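Local coordinates for mitochondrial RNA-binding protein 1 (Trypanosoma brucei, PDB 2GIA) that forms a four-chain complex with its partner MRP2 that binds guide RNA and probably acts as a matchmaker between RNAs in mitochondrial RNA editing, at residues B[33-38]-B[69-74]; B[10-15]-B[27-32]; B[65-70]-B[95-100]. All coordinates share one frame; numbering follows the deposited sequence.

Contact 1: B[33-38]-B[69-74]; sequences DGKLLL and LRHVDL
A type II' turn from D33 to L36 starts strand 36-43, which meets the stretch leading into helix 71-81 through one direct backbone bond, L69 N to L37 O (3.0 Å), nearly straight and in the carbonyl plane. Just beyond it a water takes over: it donates to K35 O and to R70 O and accepts from L37 N. At the turn, K35 lays its extended chain over a face of the H71 imidazole in a CH-pi contact, with K35 CG 3.8 Å from the ring centroid and almost on the ring normal. K35 CB lies against H71 CG, and K35 CD is 3.6 Å from H71 ND1, so the chain crosses the ring obliquely. A second water, in the ring plane at its edge, joins K35 NZ to H71 ND1 (2.7 Å from the water), and S146 OG hydrogen-bonds the other ring nitrogen, NE2. On the buried side, L37 has an unusual, non-staggered chi1 of -137°; its CD2 touches L74 CD1 at 3.7 Å, crossing at about a right angle, and L69 CD1 at 4.0 Å, alongside. R70, the N-cap residue, points its backbone N-H at the anti lone pair of D73 OD2 (2.8 Å). Its guanidinium grips the same carboxylate side-on in a salt bridge, R70 NE to OD2 and R70 NH2 to D73 OD1 (2.9 Å), both oxygens met from above the carboxylate plane; H88 NE2 also bonds OD1. The contact thus has an apolar side of leucines and a polar side held by one direct backbone bond, two waters and the K35-H71 CH-pi contact. With both nitrogens bonded, the H71 ring is held against rotation; the K35 ammonium may disfavour its protonation, though D47 of the MRP2 chain makes a long, weak ion pair with that ammonium.

Contact 2: B[10-15]-B[27-32]; sequences LPKFEI and MTRVAV
R29 has CG anti to the backbone N (chi1 180°) and bends at chi3 (-69°), which turns its guanidinium edge to E14, alongside it on the same face; the E14 chain runs out extended from a CG anti to the carbonyl carbon. K12, with CG in the crowded position between N and the carbonyl carbon (chi1 63°), stretches its ammonium to the same place. A single oxygen, E14 OE1, therefore takes three donors, all from above the carboxylate plane: R29 NE at 2.7 Å and R29 NH1 at 2.9 Å, a side-on grip in the guanidinium plane, and K12 NZ at 2.8 Å. The two cations stand close, K12 NZ 3.7 Å from R29 NE, a repulsion that the shared carboxylate should offset; H16 bonds E14 OE2. On the other face the F13 ring lies alongside V30, F13 CE1 3.5 Å from V30 CB. Between the faces the antiparallel backbones bond reciprocally at F13-V30 and I15-T28, in a hairpin of strands 12-17 and 26-33. V32 N adds a bond to P11 O. Strand 36-43 continues the sheet beyond 26-33, while helix 130-145 and strand 121-128 cover the face of F13, V30 and I15, F138 meeting F13 edge-to-face.

Contact 3: B[65-70]-B[95-100]; sequences ISVRLR and YTLDFE
The Y95 side chain bridges two segments whose nearest CA atoms, those of V67 and Y95, are 7.7 Å apart. From CB, which heads for the segment 65-70, the ring is set by a CG in the crowded position between the backbone N and the carbonyl carbon (chi1 57°). Y95 CD1 is the first ring atom to touch, 3.7 Å from V67 CG1 and only slightly farther from V67 CB. Y95 CE1 follows, close to V67 CB and 3.5 Å from R68 O. Y95 CZ lies 3.9 Å from L69 CD2, the leucine crossing the tyrosine at about a right angle. At the tip, Y95 OH donates to R68 O at 2.9 Å. The same Y95 OH lies 3.4 Å from L69 CD2. The acceptor lies near the ring plane, at its edge, but the hydroxyl itself comes from above the carbonyl plane, 34° out of it, and so misses a lone pair. The R68 carbonyl belongs to the same peptide group as the N-H of L69 that bonds L37, so this one peptide is engaged on two sides and each bond may slightly strengthen the other. L97 adds a longer apolar touch, reaching V67 tip to tip, L97 CD1 to V67 CG2 at 4.1 Å. Strand 65-68 is the last of the four-stranded sheet within this chain and pairs with strand 36-43, whereas strand 96-101 belongs to the five-stranded sheet. The contact is thus buried packing, pinned by one hydrogen bond, between the two sheets: V112 of strand 111-112 touches V67, Y95 and L97, M90 of strand 87-91 packs on L69 and Y95, and L77 of helix 71-81 lies against L69.

The three contacts follow the chain in order of their first segments, 10-15, 33-38 and 65-70, and all reach the same antiparallel sheet, 12-17, 26-33, 36-43 and 65-68. Contact 2 forms its first hairpin; contact 1 lies about 13 Å away between centres and touches it, strand 36-43 pairing with strand 26-33. Contact 3, about 10 Å from contact 1 between centres, shares L69 and R70 with it. Contacts 2 and 3 lie about 14 Å apart, centre to centre, and do not touch. Across the sheet, the contacts run from the edge hairpin to the 36-43/65-68 side, where helix 71-81 and the second sheet attach, tying together the two-sheet fold that assembles with MRP2.

Contact 1: B[33-38]-B[69-74]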
loop_
_atom_site.group_PDB
_atom_site.type_symbol
_atom_site.label_atom_id
_atom_site.label_comp_id
_atom_site.label_asym_id
_atom_site.label_seq_id
_atom_site.Cartn_x
_atom_site.Cartn_y
_atom_site.Cartn_z
ATOM N N ASP B 33 -17.111 -5.304 3.109
ATOM C CA ASP B 33 -17.508 -6.425 2.258
ATOM C C ASP B 33 -17.252 -5.977 0.793
ATOM O O ASP B 33 -18.124 -5.397 0.156
ATOM C CB ASP B 33 -19.001 -6.706 2.489
ATOM C CG ASP B 33 -19.491 -7.926 1.702
ATOM O OD1 ASP B 33 -18.678 -8.570 0.994
ATOM O OD2 ASP B 33 -20.688 -8.242 1.807
ATOM N N GLY B 34 -16.046 -6.240 0.287
ATOM C CA GLY B 34 -15.681 -5.822 -1.066
ATOM C C GLY B 34 -15.578 -4.305 -1.167
ATOM O O GLY B 34 -14.658 -3.695 -0.657
ATOM N N LYS B 35 -16.555 -3.685 -1.802
ATOM C CA LYS B 35 -16.556 -2.245 -1.963
ATOM C C LYS B 35 -17.333 -1.535 -0.861
ATOM O O LYS B 35 -17.237 -0.311 -0.737
ATOM C CB LYS B 35 -17.245 -1.891 -3.299
ATOM C CG LYS B 35 -16.556 -2.465 -4.543
ATOM C CD LYS B 35 -17.415 -2.147 -5.794
ATOM C CE LYS B 35 -16.691 -2.449 -7.138
ATOM N NZ LYS B 35 -17.592 -1.989 -8.301
ATOM N N LEU B 36 -18.090 -2.300 -0.075
ATOM C CA LEU B 36 -19.003 -1.701 0.902
ATOM C C LEU B 36 -18.653 -1.756 2.382
ATOM O O LEU B 36 -18.574 -2.828 2.985
ATOM C CB LEU B 36 -20.385 -2.306 0.676
ATOM C CG LEU B 36 -20.862 -2.365 -0.806
ATOM C CD1 LEU B 36 -22.330 -2.919 -0.818
ATOM C CD2 LEU B 36 -20.817 -0.951 -1.466
ATOM N N LEU B 37 -18.403 -0.570 2.939
ATOM C CA LEU B 37 -18.058 -0.410 4.355
ATOM C C LEU B 37 -19.331 -0.661 5.206
ATOM O O LEU B 37 -20.414 -0.191 4.855
ATOM C CB LEU B 37 -17.608 1.016 4.529
ATOM C CG LEU B 37 -16.425 1.511 5.318
ATOM C CD1 LEU B 37 -15.247 0.505 5.392
ATOM C CD2 LEU B 37 -16.047 2.879 4.643
ATOM N N LEU B 38 -19.200 -1.398 6.292
ATOM C CA LEU B 38 -20.328 -1.669 7.196
ATOM C C LEU B 38 -19.895 -1.187 8.572
ATOM O O LEU B 38 -18.992 -1.750 9.189
ATOM C CB LEU B 38 -20.637 -3.192 7.240
ATOM C CG LEU B 38 -20.767 -3.778 5.811
ATOM C CD1 LEU B 38 -20.796 -5.314 5.809
ATOM C CD2 LEU B 38 -22.031 -3.218 5.178
ATOM N N LEU B 69 -22.230 1.854 3.715
ATOM C CA LEU B 69 -21.832 2.971 2.856
ATOM C C LEU B 69 -21.601 2.479 1.408
ATOM O O LEU B 69 -21.585 1.283 1.140
ATOM C CB LEU B 69 -20.546 3.632 3.420
ATOM C CG LEU B 69 -20.516 4.013 4.916
ATOM C CD1 LEU B 69 -19.352 5.015 5.222
ATOM C CD2 LEU B 69 -21.823 4.588 5.328
ATOM N N ARG B 70 -21.419 3.408 0.488
ATOM C CA ARG B 70 -21.194 3.065 -0.923
ATOM C C ARG B 70 -19.701 3.032 -1.244
ATOM O O ARG B 70 -18.886 3.554 -0.499
ATOM C CB ARG B 70 -21.842 4.112 -1.832
ATOM C CG ARG B 70 -23.361 4.290 -1.751
ATOM C CD ARG B 70 -23.731 5.592 -2.523
ATOM N NE ARG B 70 -23.063 6.761 -1.920
ATOM C CZ ARG B 70 -22.985 7.967 -2.478
ATOM N NH1 ARG B 70 -23.532 8.175 -3.676
ATOM N NH2 ARG B 70 -22.368 8.965 -1.836
ATOM N N HIS B 71 -19.328 2.421 -2.361
ATOM C CA HIS B 71 -17.926 2.398 -2.726
ATOM C C HIS B 71 -17.338 3.810 -2.747
ATOM O O HIS B 71 -16.220 4.040 -2.282
ATOM C CB HIS B 71 -17.734 1.778 -4.115
ATOM C CG HIS B 71 -16.310 1.384 -4.408
ATOM N ND1 HIS B 71 -15.878 1.071 -5.682
ATOM C CD2 HIS B 71 -15.236 1.208 -3.592
ATOM C CE1 HIS B 71 -14.603 0.722 -5.639
ATOM N NE2 HIS B 71 -14.185 0.797 -4.387
ATOM N N VAL B 72 -18.077 4.773 -3.285
ATOM C CA VAL B 72 -17.531 6.118 -3.356
ATOM C C VAL B 72 -17.364 6.790 -1.988
ATOM O O VAL B 72 -16.462 7.620 -1.787
ATOM C CB VAL B 72 -18.375 7.001 -4.365
ATOM C CG1 VAL B 72 -19.671 7.469 -3.734
ATOM C CG2 VAL B 72 -17.520 8.154 -4.859
ATOM N N ASP B 73 -18.177 6.380 -1.020
ATOM C CA ASP B 73 -18.060 6.939 0.334
ATOM C C ASP B 73 -16.752 6.457 0.925
ATOM O O ASP B 73 -16.089 7.185 1.666
ATOM C CB ASP B 73 -19.206 6.447 1.228
ATOM C CG ASP B 73 -20.578 6.937 0.744
ATOM O OD1 ASP B 73 -20.670 8.107 0.354
ATOM O OD2 ASP B 73 -21.539 6.143 0.764
ATOM N N LEU B 74 -16.386 5.213 0.631
ATOM C CA LEU B 74 -15.094 4.713 1.165
ATOM C C LEU B 74 -13.967 5.613 0.631
ATOM O O LEU B 74 -13.059 6.048 1.364
ATOM C CB LEU B 74 -14.891 3.251 0.753
ATOM C CG LEU B 74 -13.490 2.668 0.989
ATOM C CD1 LEU B 74 -13.080 2.680 2.515
ATOM C CD2 LEU B 74 -13.510 1.205 0.482
HETATM O O HOH W 1 -17.337 1.208 -7.949
HETATM O O HOH W 2 -17.876 1.641 1.163
#

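Contact 2: B[10-15]-B[27-32]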
loop_
_atom_site.group_PDB
_atom_site.type_symbol
_atom_site.label_atom_id
_atom_site.label_comp_id
_atom_site.label_asym_id
_atom_site.label_seq_id
_atom_site.Cartn_x
_atom_site.Cartn_y
_atom_site.Cartn_z
ATOM N N LEU B 10 -15.546 -11.128 7.285
ATOM C CA LEU B 10 -15.046 -9.901 6.686
ATOM C C LEU B 10 -13.903 -9.266 7.454
ATOM O O LEU B 10 -13.773 -9.437 8.669
ATOM C CB LEU B 10 -16.177 -8.867 6.609
ATOM C CG LEU B 10 -17.428 -9.349 5.882
ATOM C CD1 LEU B 10 -18.532 -8.289 5.970
ATOM C CD2 LEU B 10 -17.062 -9.679 4.438
ATOM N N PRO B 11 -13.027 -8.559 6.737
ATOM C CA PRO B 11 -11.931 -7.884 7.422
ATOM C C PRO B 11 -12.641 -6.845 8.297
ATOM O O PRO B 11 -13.622 -6.224 7.828
ATOM C CB PRO B 11 -11.181 -7.181 6.284
ATOM C CG PRO B 11 -11.426 -8.057 5.084
ATOM C CD PRO B 11 -12.903 -8.463 5.272
ATOM N N LYS B 12 -12.182 -6.648 9.528
ATOM C CA LYS B 12 -12.817 -5.679 10.420
ATOM C C LYS B 12 -11.959 -5.359 11.606
ATOM O O LYS B 12 -10.975 -6.048 11.848
ATOM C CB LYS B 12 -14.099 -6.287 11.014
ATOM C CG LYS B 12 -13.792 -7.553 11.897
ATOM C CD LYS B 12 -15.036 -8.024 12.730
ATOM C CE LYS B 12 -14.679 -9.225 13.648
ATOM N NZ LYS B 12 -15.826 -9.635 14.546
ATOM N N PHE B 13 -12.303 -4.278 12.324
ATOM C CA PHE B 13 -11.680 -4.003 13.613
ATOM C C PHE B 13 -12.821 -3.589 14.558
ATOM O O PHE B 13 -13.888 -3.147 14.105
ATOM C CB PHE B 13 -10.568 -2.933 13.563
ATOM C CG PHE B 13 -11.048 -1.512 13.373
ATOM C CD1 PHE B 13 -11.123 -0.956 12.078
ATOM C CD2 PHE B 13 -11.364 -0.724 14.468
ATOM C CE1 PHE B 13 -11.503 0.401 11.888
ATOM C CE2 PHE B 13 -11.754 0.628 14.312
ATOM C CZ PHE B 13 -11.821 1.200 13.009
ATOM N N GLU B 14 -12.591 -3.731 15.862
ATOM C CA GLU B 14 -13.601 -3.377 16.836
ATOM C C GLU B 14 -12.991 -2.590 17.972
ATOM O O GLU B 14 -11.823 -2.779 18.311
ATOM C CB GLU B 14 -14.244 -4.658 17.399
ATOM C CG GLU B 14 -14.939 -5.496 16.336
ATOM C CD GLU B 14 -15.493 -6.818 16.914
ATOM O OE1 GLU B 14 -16.268 -7.478 16.217
ATOM O OE2 GLU B 14 -15.148 -7.170 18.061
ATOM N N ILE B 15 -13.782 -1.688 18.535
ATOM C CA ILE B 15 -13.376 -0.903 19.695
ATOM C C ILE B 15 -14.357 -1.314 20.808
ATOM O O ILE B 15 -15.550 -1.045 20.713
ATOM C CB ILE B 15 -13.551 0.579 19.431
ATOM C CG1 ILE B 15 -12.626 0.971 18.249
ATOM C CG2 ILE B 15 -13.177 1.402 20.670
ATOM C CD1 ILE B 15 -12.747 2.433 17.835
ATOM N N MET B 27 -19.693 -1.104 21.805
ATOM C CA MET B 27 -18.735 -1.920 21.072
ATOM C C MET B 27 -18.939 -1.379 19.643
ATOM O O MET B 27 -20.042 -1.435 19.105
ATOM C CB MET B 27 -19.050 -3.425 21.134
ATOM C CG MET B 27 -17.917 -4.290 20.468
ATOM S SD MET B 27 -18.035 -4.260 18.633
ATOM C CE MET B 27 -19.350 -5.491 18.381
ATOM N N THR B 28 -17.887 -0.841 19.012
ATOM C CA THR B 28 -18.081 -0.288 17.656
ATOM C C THR B 28 -17.318 -1.177 16.680
ATOM O O THR B 28 -16.179 -1.540 16.947
ATOM C CB THR B 28 -17.469 1.172 17.554
ATOM O OG1 THR B 28 -18.146 2.028 18.474
ATOM C CG2 THR B 28 -17.604 1.727 16.129
ATOM N N ARG B 29 -17.935 -1.515 15.569
ATOM C CA ARG B 29 -17.282 -2.403 14.583
ATOM C C ARG B 29 -17.244 -1.739 13.220
ATOM O O ARG B 29 -18.249 -1.175 12.793
ATOM C CB ARG B 29 -18.104 -3.725 14.440
ATOM C CG ARG B 29 -17.491 -4.724 13.413
ATOM C CD ARG B 29 -18.350 -6.006 13.239
ATOM N NE ARG B 29 -18.255 -6.781 14.471
ATOM C CZ ARG B 29 -19.273 -7.413 15.044
ATOM N NH1 ARG B 29 -19.079 -8.082 16.164
ATOM N NH2 ARG B 29 -20.475 -7.386 14.491
ATOM N N VAL B 30 -16.083 -1.804 12.550
ATOM C CA VAL B 30 -15.928 -1.272 11.201
ATOM C C VAL B 30 -15.479 -2.479 10.380
ATOM O O VAL B 30 -14.457 -3.102 10.689
ATOM C CB VAL B 30 -14.833 -0.138 11.144
ATOM C CG1 VAL B 30 -14.705 0.385 9.681
ATOM C CG2 VAL B 30 -15.257 1.024 12.074
ATOM N N ALA B 31 -16.281 -2.839 9.369
ATOM C CA ALA B 31 -15.971 -3.980 8.515
ATOM C C ALA B 31 -16.140 -3.565 7.065
ATOM O O ALA B 31 -16.732 -2.510 6.747
ATOM C CB ALA B 31 -16.952 -5.171 8.801
ATOM N N VAL B 32 -15.650 -4.408 6.166
ATOM C CA VAL B 32 -15.834 -4.083 4.741
ATOM C C VAL B 32 -16.115 -5.381 3.969
ATOM O O VAL B 32 -15.479 -6.415 4.198
ATOM C CB VAL B 32 -14.597 -3.367 4.137
ATOM C CG1 VAL B 32 -13.384 -4.328 4.044
ATOM C CG2 VAL B 32 -14.942 -2.886 2.727
HETATM O O HOH W 3 -16.858 1.698 21.080
#

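Contact 3: B[65-70]-B[95-100]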
loop_
_atom_site.group_PDB
_atom_site.type_symbol
_atom_site.label_atom_id
_atom_site.label_comp_id
_atom_site.label_asym_id
_atom_site.label_seq_id
_atom_site.Cartn_x
_atom_site.Cartn_y
_atom_site.Cartn_z
ATOM N N ILE B 65 -26.840 -0.403 15.968
ATOM C CA ILE B 65 -26.935 0.533 14.881
ATOM C C ILE B 65 -26.110 -0.184 13.790
ATOM O O ILE B 65 -25.056 -0.762 14.080
ATOM C CB ILE B 65 -26.267 1.880 15.242
ATOM C CG1 ILE B 65 -27.217 2.665 16.138
ATOM C CG2 ILE B 65 -25.910 2.676 13.972
ATOM C CD1 ILE B 65 -26.508 3.702 16.966
ATOM N N SER B 66 -26.573 -0.154 12.541
ATOM C CA SER B 66 -25.830 -0.795 11.475
ATOM C C SER B 66 -26.034 -0.042 10.165
ATOM O O SER B 66 -27.138 -0.019 9.606
ATOM C CB SER B 66 -26.256 -2.271 11.324
ATOM O OG SER B 66 -25.321 -2.931 10.505
ATOM N N VAL B 67 -24.976 0.606 9.676
ATOM C CA VAL B 67 -25.098 1.377 8.450
ATOM C C VAL B 67 -24.181 0.825 7.359
ATOM O O VAL B 67 -23.107 0.280 7.640
ATOM C CB VAL B 67 -24.779 2.897 8.663
ATOM C CG1 VAL B 67 -25.806 3.518 9.687
ATOM C CG2 VAL B 67 -23.374 3.103 9.204
ATOM N N ARG B 68 -24.610 1.007 6.116
ATOM C CA ARG B 68 -23.843 0.494 4.973
ATOM C C ARG B 68 -23.512 1.676 4.076
ATOM O O ARG B 68 -24.402 2.440 3.730
ATOM C CB ARG B 68 -24.727 -0.545 4.250
ATOM C CG ARG B 68 -24.077 -1.240 3.087
ATOM C CD ARG B 68 -25.164 -1.986 2.290
ATOM N NE ARG B 68 -24.695 -3.281 1.829
ATOM C CZ ARG B 68 -24.612 -4.377 2.580
ATOM N NH1 ARG B 68 -24.979 -4.358 3.858
ATOM N NH2 ARG B 68 -24.138 -5.501 2.047
ATOM N N LEU B 69 -22.230 1.854 3.715
ATOM C CA LEU B 69 -21.832 2.971 2.856
ATOM C C LEU B 69 -21.601 2.479 1.408
ATOM O O LEU B 69 -21.585 1.283 1.140
ATOM C CB LEU B 69 -20.546 3.632 3.420
ATOM C CG LEU B 69 -20.516 4.013 4.916
ATOM C CD1 LEU B 69 -19.352 5.015 5.222
ATOM C CD2 LEU B 69 -21.823 4.588 5.328
ATOM N N ARG B 70 -21.419 3.408 0.488
ATOM C CA ARG B 70 -21.194 3.065 -0.923
ATOM C C ARG B 70 -19.701 3.032 -1.244
ATOM O O ARG B 70 -18.886 3.554 -0.499
ATOM C CB ARG B 70 -21.842 4.112 -1.832
ATOM C CG ARG B 70 -23.361 4.290 -1.751
ATOM C CD ARG B 70 -23.731 5.592 -2.523
ATOM N NE ARG B 70 -23.063 6.761 -1.920
ATOM C CZ ARG B 70 -22.985 7.967 -2.478
ATOM N NH1 ARG B 70 -23.532 8.175 -3.676
ATOM N NH2 ARG B 70 -22.368 8.965 -1.836
ATOM N N TYR B 95 -30.023 7.056 6.811
ATOM C CA TYR B 95 -29.225 7.854 7.740
ATOM C C TYR B 95 -28.716 9.108 7.098
ATOM O O TYR B 95 -28.755 9.234 5.878
ATOM C CB TYR B 95 -27.995 7.035 8.215
ATOM C CG TYR B 95 -27.092 6.547 7.077
ATOM C CD1 TYR B 95 -27.098 5.193 6.659
ATOM C CD2 TYR B 95 -26.269 7.449 6.381
ATOM C CE1 TYR B 95 -26.303 4.758 5.561
ATOM C CE2 TYR B 95 -25.482 7.022 5.304
ATOM C CZ TYR B 95 -25.509 5.675 4.895
ATOM O OH TYR B 95 -24.739 5.283 3.792
ATOM N N THR B 96 -28.216 10.013 7.946
ATOM C CA THR B 96 -27.564 11.250 7.507
ATOM C C THR B 96 -26.352 11.326 8.372
ATOM O O THR B 96 -26.468 11.507 9.559
ATOM C CB THR B 96 -28.432 12.517 7.706
ATOM O OG1 THR B 96 -29.545 12.432 6.820
ATOM C CG2 THR B 96 -27.640 13.776 7.310
ATOM N N LEU B 97 -25.169 11.188 7.766
ATOM C CA LEU B 97 -23.949 11.139 8.556
ATOM C C LEU B 97 -22.858 11.983 7.967
ATOM O O LEU B 97 -22.676 12.022 6.747
ATOM C CB LEU B 97 -23.427 9.662 8.629
ATOM C CG LEU B 97 -24.172 8.636 9.482
ATOM C CD1 LEU B 97 -23.617 7.174 9.305
ATOM C CD2 LEU B 97 -24.031 9.096 10.919
ATOM N N ASP B 98 -22.120 12.654 8.845
ATOM C CA ASP B 98 -20.954 13.430 8.429
ATOM C C ASP B 98 -19.716 12.721 8.964
ATOM O O ASP B 98 -19.707 12.248 10.127
ATOM C CB ASP B 98 -20.932 14.839 9.075
ATOM C CG ASP B 98 -21.831 15.842 8.348
ATOM O OD1 ASP B 98 -22.480 15.447 7.368
ATOM O OD2 ASP B 98 -21.887 17.014 8.770
ATOM N N PHE B 99 -18.654 12.717 8.169
ATOM C CA PHE B 99 -17.390 12.163 8.645
ATOM C C PHE B 99 -16.378 13.315 8.505
ATOM O O PHE B 99 -16.218 13.882 7.398
ATOM C CB PHE B 99 -16.925 10.984 7.746
ATOM C CG PHE B 99 -15.604 10.393 8.166
ATOM C CD1 PHE B 99 -14.446 10.639 7.429
ATOM C CD2 PHE B 99 -15.536 9.534 9.294
ATOM C CE1 PHE B 99 -13.219 10.031 7.802
ATOM C CE2 PHE B 99 -14.318 8.916 9.687
ATOM C CZ PHE B 99 -13.147 9.159 8.939
ATOM N N GLU B 100 -15.667 13.650 9.591
ATOM C CA GLU B 100 -14.683 14.728 9.472
ATOM C C GLU B 100 -13.458 14.468 10.327
ATOM O O GLU B 100 -13.502 13.665 11.274
ATOM C CB GLU B 100 -15.304 16.077 9.844
ATOM C CG GLU B 100 -16.053 16.077 11.148
ATOM C CD GLU B 100 -16.946 17.335 11.255
ATOM O OE1 GLU B 100 -18.107 17.199 11.616
ATOM O OE2 GLU B 100 -16.481 18.456 10.970
#